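Long-range contact in mandalate racemase/muconate lactonizing enzyme (Unidentified, PDB 4E4U), which is a putative member of the mandelate racemase/muconate lactonizing enzyme family and probably catalyses a reaction on a carboxylate substrate, as its enolase-superfamily relatives do: residues L181-R195 against I218-L230. Residues are numbered along the deposited sequence; the frame is centred on the assembly and turned at random.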
loop_
_atom_site.group_PDB
_atom_site.type_symbol
_atom_site.label_atom_id
_atom_site.label_comp_id
_atom_site.label_asym_id
_atom_site.label_seq_id
_atom_site.Cartn_x
_atom_site.Cartn_y
_atom_site.Cartn_z
ATOM N N LEU A 181 -15.563 32.276 -2.431
ATOM C CA LEU A 181 -16.622 31.989 -3.395
ATOM C C LEU A 181 -16.605 32.958 -4.575
ATOM O O LEU A 181 -16.826 32.551 -5.711
ATOM C CB LEU A 181 -17.993 32.035 -2.725
ATOM C CG LEU A 181 -18.256 30.886 -1.756
ATOM C CD1 LEU A 181 -19.461 31.228 -0.898
ATOM C CD2 LEU A 181 -18.471 29.575 -2.505
ATOM N N GLU A 182 -16.359 34.239 -4.317
ATOM C CA GLU A 182 -16.321 35.199 -5.414
ATOM C C GLU A 182 -15.187 34.896 -6.394
ATOM O O GLU A 182 -15.352 35.042 -7.610
ATOM C CB GLU A 182 -16.230 36.624 -4.884
ATOM C CG GLU A 182 -17.544 37.090 -4.299
ATOM C CD GLU A 182 -17.484 38.499 -3.770
ATOM O OE1 GLU A 182 -16.493 38.841 -3.085
ATOM O OE2 GLU A 182 -18.434 39.259 -4.039
ATOM N N VAL A 183 -14.042 34.456 -5.882
ATOM C CA VAL A 183 -12.941 34.099 -6.768
ATOM C C VAL A 183 -13.255 32.796 -7.511
ATOM O O VAL A 183 -13.011 32.699 -8.713
ATOM C CB VAL A 183 -11.598 34.043 -6.021
ATOM C CG1 VAL A 183 -10.504 33.448 -6.897
ATOM C CG2 VAL A 183 -11.209 35.443 -5.556
ATOM N N LEU A 184 -13.830 31.813 -6.816
ATOM C CA LEU A 184 -14.247 30.579 -7.483
ATOM C C LEU A 184 -15.239 30.890 -8.604
ATOM O O LEU A 184 -15.130 30.346 -9.703
ATOM C CB LEU A 184 -14.858 29.589 -6.490
ATOM C CG LEU A 184 -13.913 29.000 -5.436
ATOM C CD1 LEU A 184 -14.693 28.264 -4.355
ATOM C CD2 LEU A 184 -12.908 28.056 -6.092
ATOM N N ASP A 185 -16.197 31.773 -8.328
ATOM C CA ASP A 185 -17.168 32.181 -9.338
ATOM C C ASP A 185 -16.477 32.812 -10.546
ATOM O O ASP A 185 -16.842 32.552 -11.692
ATOM C CB ASP A 185 -18.150 33.210 -8.766
ATOM C CG ASP A 185 -19.183 32.604 -7.830
ATOM O OD1 ASP A 185 -19.322 31.366 -7.777
ATOM O OD2 ASP A 185 -19.883 33.391 -7.156
ATOM N N ARG A 186 -15.488 33.660 -10.282
ATOM C CA ARG A 186 -14.774 34.349 -11.350
ATOM C C ARG A 186 -13.994 33.356 -12.208
ATOM O O ARG A 186 -13.955 33.480 -13.431
ATOM C CB ARG A 186 -13.836 35.412 -10.773
ATOM C CG ARG A 186 -13.057 36.173 -11.825
ATOM C CD ARG A 186 -12.225 37.264 -11.188
ATOM N NE ARG A 186 -11.111 36.705 -10.426
ATOM C CZ ARG A 186 -10.585 37.260 -9.337
ATOM N NH1 ARG A 186 -11.088 38.381 -8.833
ATOM N NH2 ARG A 186 -9.560 36.683 -8.735
ATOM N N CYS A 187 -13.382 32.363 -11.570
ATOM C CA CYS A 187 -12.631 31.346 -12.303
ATOM C C CYS A 187 -13.541 30.608 -13.276
ATOM O O CYS A 187 -13.193 30.391 -14.442
ATOM C CB CYS A 187 -11.993 30.337 -11.345
ATOM S SG CYS A 187 -10.644 30.993 -10.354
ATOM N N GLU A 188 -14.723 30.246 -12.789
ATOM C CA GLU A 188 -15.715 29.556 -13.596
ATOM C C GLU A 188 -16.187 30.447 -14.748
ATOM O O GLU A 188 -16.337 29.981 -15.883
ATOM C CB GLU A 188 -16.898 29.167 -12.711
ATOM C CG GLU A 188 -17.515 27.847 -13.058
ATOM C CD GLU A 188 -18.689 27.497 -12.170
ATOM O OE1 GLU A 188 -18.629 27.715 -10.930
ATOM O OE2 GLU A 188 -19.676 26.985 -12.724
ATOM N N LEU A 189 -16.423 31.726 -14.454
ATOM C CA LEU A 189 -16.902 32.676 -15.459
ATOM C C LEU A 189 -15.881 32.908 -16.572
ATOM O O LEU A 189 -16.253 33.012 -17.742
ATOM C CB LEU A 189 -17.291 34.003 -14.807
ATOM C CG LEU A 189 -17.917 35.022 -15.757
ATOM C CD1 LEU A 189 -19.175 34.454 -16.403
ATOM C CD2 LEU A 189 -18.232 36.311 -15.024
ATOM N N PHE A 190 -14.600 32.993 -16.218
ATOM C CA PHE A 190 -13.556 33.098 -17.233
ATOM C C PHE A 190 -13.601 31.897 -18.168
ATOM O O PHE A 190 -13.555 32.049 -19.392
ATOM C CB PHE A 190 -12.171 33.200 -16.595
ATOM C CG PHE A 190 -11.671 34.607 -16.442
ATOM C CD1 PHE A 190 -12.207 35.451 -15.471
ATOM C CD2 PHE A 190 -10.649 35.081 -17.248
ATOM C CE1 PHE A 190 -11.734 36.748 -15.317
ATOM C CE2 PHE A 190 -10.175 36.377 -17.108
ATOM C CZ PHE A 190 -10.719 37.214 -16.142
ATOM N N CYS A 191 -13.700 30.699 -17.601
ATOM C CA CYS A 191 -13.761 29.505 -18.437
ATOM C C CYS A 191 -14.994 29.520 -19.331
ATOM O O CYS A 191 -14.917 29.181 -20.511
ATOM C CB CYS A 191 -13.711 28.227 -17.597
ATOM S SG CYS A 191 -12.098 27.930 -16.870
ATOM N N ARG A 192 -16.128 29.934 -18.773
ATOM C CA ARG A 192 -17.366 29.972 -19.536
ATOM C C ARG A 192 -17.248 30.924 -20.722
ATOM O O ARG A 192 -17.591 30.564 -21.856
ATOM C CB ARG A 192 -18.525 30.403 -18.641
ATOM C CG ARG A 192 -19.860 30.396 -19.352
ATOM C CD ARG A 192 -20.984 30.832 -18.424
ATOM N NE ARG A 192 -22.270 30.857 -19.113
ATOM C CZ ARG A 192 -23.165 29.876 -19.053
ATOM N NH1 ARG A 192 -22.917 28.793 -18.328
ATOM N NH2 ARG A 192 -24.311 29.977 -19.714
ATOM N N ARG A 193 -16.761 32.132 -20.460
ATOM C CA ARG A 193 -16.665 33.150 -21.503
ATOM C C ARG A 193 -15.613 32.812 -22.556
ATOM O O ARG A 193 -15.843 33.013 -23.746
ATOM C CB ARG A 193 -16.392 34.526 -20.892
ATOM C CG ARG A 193 -17.517 35.045 -20.005
ATOM C CD ARG A 193 -18.770 35.387 -20.801
ATOM N NE ARG A 193 -19.907 35.640 -19.918
ATOM C CZ ARG A 193 -20.074 36.748 -19.198
ATOM N NH1 ARG A 193 -19.176 37.726 -19.241
ATOM N NH2 ARG A 193 -21.145 36.880 -18.425
ATOM N N VAL A 194 -14.462 32.308 -22.121
ATOM C CA VAL A 194 -13.413 31.927 -23.065
ATOM C C VAL A 194 -13.867 30.731 -23.909
ATOM O O VAL A 194 -13.690 30.738 -25.125
ATOM C CB VAL A 194 -12.046 31.667 -22.391
ATOM C CG1 VAL A 194 -11.026 31.207 -23.426
ATOM C CG2 VAL A 194 -11.548 32.935 -21.702
ATOM N N ARG A 195 -14.474 29.723 -23.279
ATOM C CA ARG A 195 -15.019 28.597 -24.039
ATOM C C ARG A 195 -16.036 29.062 -25.085
ATOM O O ARG A 195 -16.009 28.590 -26.221
ATOM C CB ARG A 195 -15.641 27.535 -23.126
ATOM C CG ARG A 195 -16.362 26.422 -23.888
ATOM C CD ARG A 195 -15.414 25.625 -24.784
ATOM N NE ARG A 195 -14.545 24.750 -24.000
ATOM C CZ ARG A 195 -13.265 24.507 -24.279
ATOM N NH1 ARG A 195 -12.691 25.075 -25.336
ATOM N NH2 ARG A 195 -12.559 23.698 -23.499
ATOM N N ILE A 218 -9.374 21.318 -5.162
ATOM C CA ILE A 218 -10.402 20.334 -5.489
ATOM C C ILE A 218 -11.778 20.987 -5.679
ATOM O O ILE A 218 -12.496 20.675 -6.645
ATOM C CB ILE A 218 -10.421 19.192 -4.441
ATOM C CG1 ILE A 218 -9.151 18.352 -4.602
ATOM C CG2 ILE A 218 -11.678 18.326 -4.574
ATOM C CD1 ILE A 218 -8.879 17.437 -3.428
ATOM N N ARG A 219 -12.145 21.908 -4.788
ATOM C CA ARG A 219 -13.385 22.675 -4.957
ATOM C C ARG A 219 -13.402 23.391 -6.308
ATOM O O ARG A 219 -14.409 23.379 -7.019
ATOM C CB ARG A 219 -13.582 23.685 -3.820
ATOM C CG ARG A 219 -14.026 23.053 -2.510
ATOM C CD ARG A 219 -14.152 24.092 -1.417
ATOM N NE ARG A 219 -15.199 25.079 -1.685
ATOM C CZ ARG A 219 -15.290 26.252 -1.069
ATOM N NH1 ARG A 219 -14.391 26.601 -0.154
ATOM N NH2 ARG A 219 -16.278 27.083 -1.371
ATOM N N LEU A 220 -12.270 23.989 -6.673
ATOM C CA LEU A 220 -12.176 24.705 -7.941
ATOM C C LEU A 220 -12.285 23.741 -9.120
ATOM O O LEU A 220 -13.020 23.992 -10.071
ATOM C CB LEU A 220 -10.873 25.503 -8.015
ATOM C CG LEU A 220 -10.620 26.212 -9.352
ATOM C CD1 LEU A 220 -11.781 27.132 -9.737
ATOM C CD2 LEU A 220 -9.300 26.987 -9.296
ATOM N N ALA A 221 -11.564 22.626 -9.052
ATOM C CA ALA A 221 -11.595 21.651 -10.138
ATOM C C ALA A 221 -13.017 21.176 -10.444
ATOM O O ALA A 221 -13.393 21.055 -11.610
ATOM C CB ALA A 221 -10.689 20.467 -9.827
ATOM N N LYS A 222 -13.819 20.927 -9.409
ATOM C CA LYS A 222 -15.183 20.447 -9.644
ATOM C C LYS A 222 -15.992 21.453 -10.455
ATOM O O LYS A 222 -16.807 21.057 -11.279
ATOM C CB LYS A 222 -15.900 20.090 -8.338
ATOM C CG LYS A 222 -15.240 18.986 -7.506
ATOM C CD LYS A 222 -14.466 17.942 -8.318
ATOM C CE LYS A 222 -15.350 16.833 -8.846
ATOM N NZ LYS A 222 -14.520 15.757 -9.480
ATOM N N ARG A 223 -15.746 22.741 -10.235
ATOM C CA ARG A 223 -16.412 23.800 -10.987
ATOM C C ARG A 223 -15.935 23.912 -12.424
ATOM O O ARG A 223 -16.701 24.300 -13.312
ATOM C CB ARG A 223 -16.195 25.139 -10.300
ATOM C CG ARG A 223 -16.972 25.306 -9.015
ATOM C CD ARG A 223 -16.428 26.493 -8.269
ATOM N NE ARG A 223 -17.168 26.857 -7.065
ATOM C CZ ARG A 223 -17.965 27.917 -6.966
ATOM N NH1 ARG A 223 -18.172 28.707 -8.014
ATOM N NH2 ARG A 223 -18.546 28.190 -5.811
ATOM N N LEU A 224 -14.668 23.584 -12.652
ATOM C CA LEU A 224 -14.068 23.768 -13.968
ATOM C C LEU A 224 -14.305 22.593 -14.903
ATOM O O LEU A 224 -14.163 22.733 -16.122
ATOM C CB LEU A 224 -12.566 24.028 -13.844
ATOM C CG LEU A 224 -12.174 25.264 -13.032
ATOM C CD1 LEU A 224 -10.673 25.478 -13.132
ATOM C CD2 LEU A 224 -12.942 26.508 -13.489
ATOM N N GLU A 225 -14.659 21.436 -14.348
ATOM C CA GLU A 225 -14.780 20.227 -15.164
ATOM C C GLU A 225 -15.752 20.374 -16.334
ATOM O O GLU A 225 -15.503 19.851 -17.418
ATOM C CB GLU A 225 -15.135 19.008 -14.303
ATOM C CG GLU A 225 -13.935 18.484 -13.518
ATOM C CD GLU A 225 -14.265 17.385 -12.519
ATOM O OE1 GLU A 225 -15.447 17.025 -12.365
ATOM O OE2 GLU A 225 -13.331 16.877 -11.864
ATOM N N LYS A 226 -16.842 21.109 -16.132
ATOM C CA LYS A 226 -17.835 21.256 -17.194
ATOM C C LYS A 226 -17.297 21.985 -18.428
ATOM O O LYS A 226 -17.905 21.917 -19.492
ATOM C CB LYS A 226 -19.097 21.961 -16.674
ATOM C CG LYS A 226 -18.894 23.429 -16.295
ATOM C CD LYS A 226 -20.195 24.089 -15.812
ATOM C CE LYS A 226 -20.544 23.726 -14.367
ATOM N NZ LYS A 226 -19.551 24.249 -13.365
ATOM N N TYR A 227 -16.158 22.662 -18.294
ATOM C CA TYR A 227 -15.559 23.348 -19.437
ATOM C C TYR A 227 -14.400 22.581 -20.068
ATOM O O TYR A 227 -13.760 23.074 -20.990
ATOM C CB TYR A 227 -15.155 24.775 -19.063
ATOM C CG TYR A 227 -16.358 25.549 -18.602
ATOM C CD1 TYR A 227 -17.396 25.827 -19.486
ATOM C CD2 TYR A 227 -16.489 25.959 -17.282
ATOM C CE1 TYR A 227 -18.526 26.504 -19.075
ATOM C CE2 TYR A 227 -17.616 26.656 -16.863
ATOM C CZ TYR A 227 -18.628 26.917 -17.769
ATOM O OH TYR A 227 -19.753 27.585 -17.365
ATOM N N ASP A 228 -14.152 21.371 -19.565
ATOM C CA ASP A 228 -13.134 20.454 -20.103
ATOM C C ASP A 228 -11.776 21.098 -20.430
ATOM O O ASP A 228 -11.293 20.981 -21.559
ATOM C CB ASP A 228 -13.686 19.712 -21.334
ATOM C CG ASP A 228 -12.802 18.545 -21.777
ATOM O OD1 ASP A 228 -12.185 17.871 -20.924
ATOM O OD2 ASP A 228 -12.744 18.281 -22.996
ATOM N N PRO A 229 -11.142 21.761 -19.441
ATOM C CA PRO A 229 -9.810 22.310 -19.716
ATOM C C PRO A 229 -8.802 21.198 -19.991
ATOM O O PRO A 229 -8.894 20.092 -19.423
ATOM C CB PRO A 229 -9.429 23.034 -18.416
ATOM C CG PRO A 229 -10.616 22.984 -17.531
ATOM C CD PRO A 229 -11.548 21.936 -18.036
ATOM N N LEU A 230 -7.830 21.505 -20.840
ATOM C CA LEU A 230 -6.744 20.573 -21.116
ATOM C C LEU A 230 -5.871 20.353 -19.874
ATOM O O LEU A 230 -5.364 19.259 -19.655
ATOM C CB LEU A 230 -5.919 21.061 -22.311
ATOM C CG LEU A 230 -4.564 20.401 -22.607
ATOM C CD1 LEU A 230 -4.651 18.889 -22.721
ATOM C CD2 LEU A 230 -3.963 20.975 -23.878
HETATM O O HOH W 1 -20.723 30.085 -5.745
HETATM O O HOH W 2 -20.548 28.268 -15.055
HETATM O O HOH W 3 -9.885 22.515 -23.322
#
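With its CG anti to the carbonyl carbon (chi1 -72°) and its chain extended to NE, Arg223 reaches over to helix 181-195 and settles as a knob among Leu181, Leu184, Asp185 and Glu188. Leu184 CB lies 3.5 Å above the centre of the Arg223 guanidinium plane. At that group's edge, Arg223 NH1 meets the anti lone pair of Asp185 OD1 at 2.9 Å, and a water links this oxygen to Arg223 NH2, while Asp185 OD2 bonds Ser200 OG of a second subunit. The bond from Arg223 NH1 to Glu188 OE1 is weak, bent to 130°, with carboxylate and guanidinium planes 80° apart. Glu188 OE2 is met from above its plane by Lys226 NZ at 2.8 Å; Lys226 NZ also donates to Arg223 O. In the buried part, Leu184 CD2 and Cys187 CB pack on Leu220, and Cys191 SG on Leu224 CD2. The Tyr227 ring lays one face over the backbone of Cys191 and Arg192. Arg195, its chain folded midway, sends NH2 to Tyr227 O at 2.9 Å. These neighbouring helices thus join on the outside of the enolase-type barrel. Asp228 of the second subunit bridges to Arg223 and Arg219; with Asp185 and Glu188 it probably offsets Arg223's charge, tying the helix pair ionically to the subunit interface.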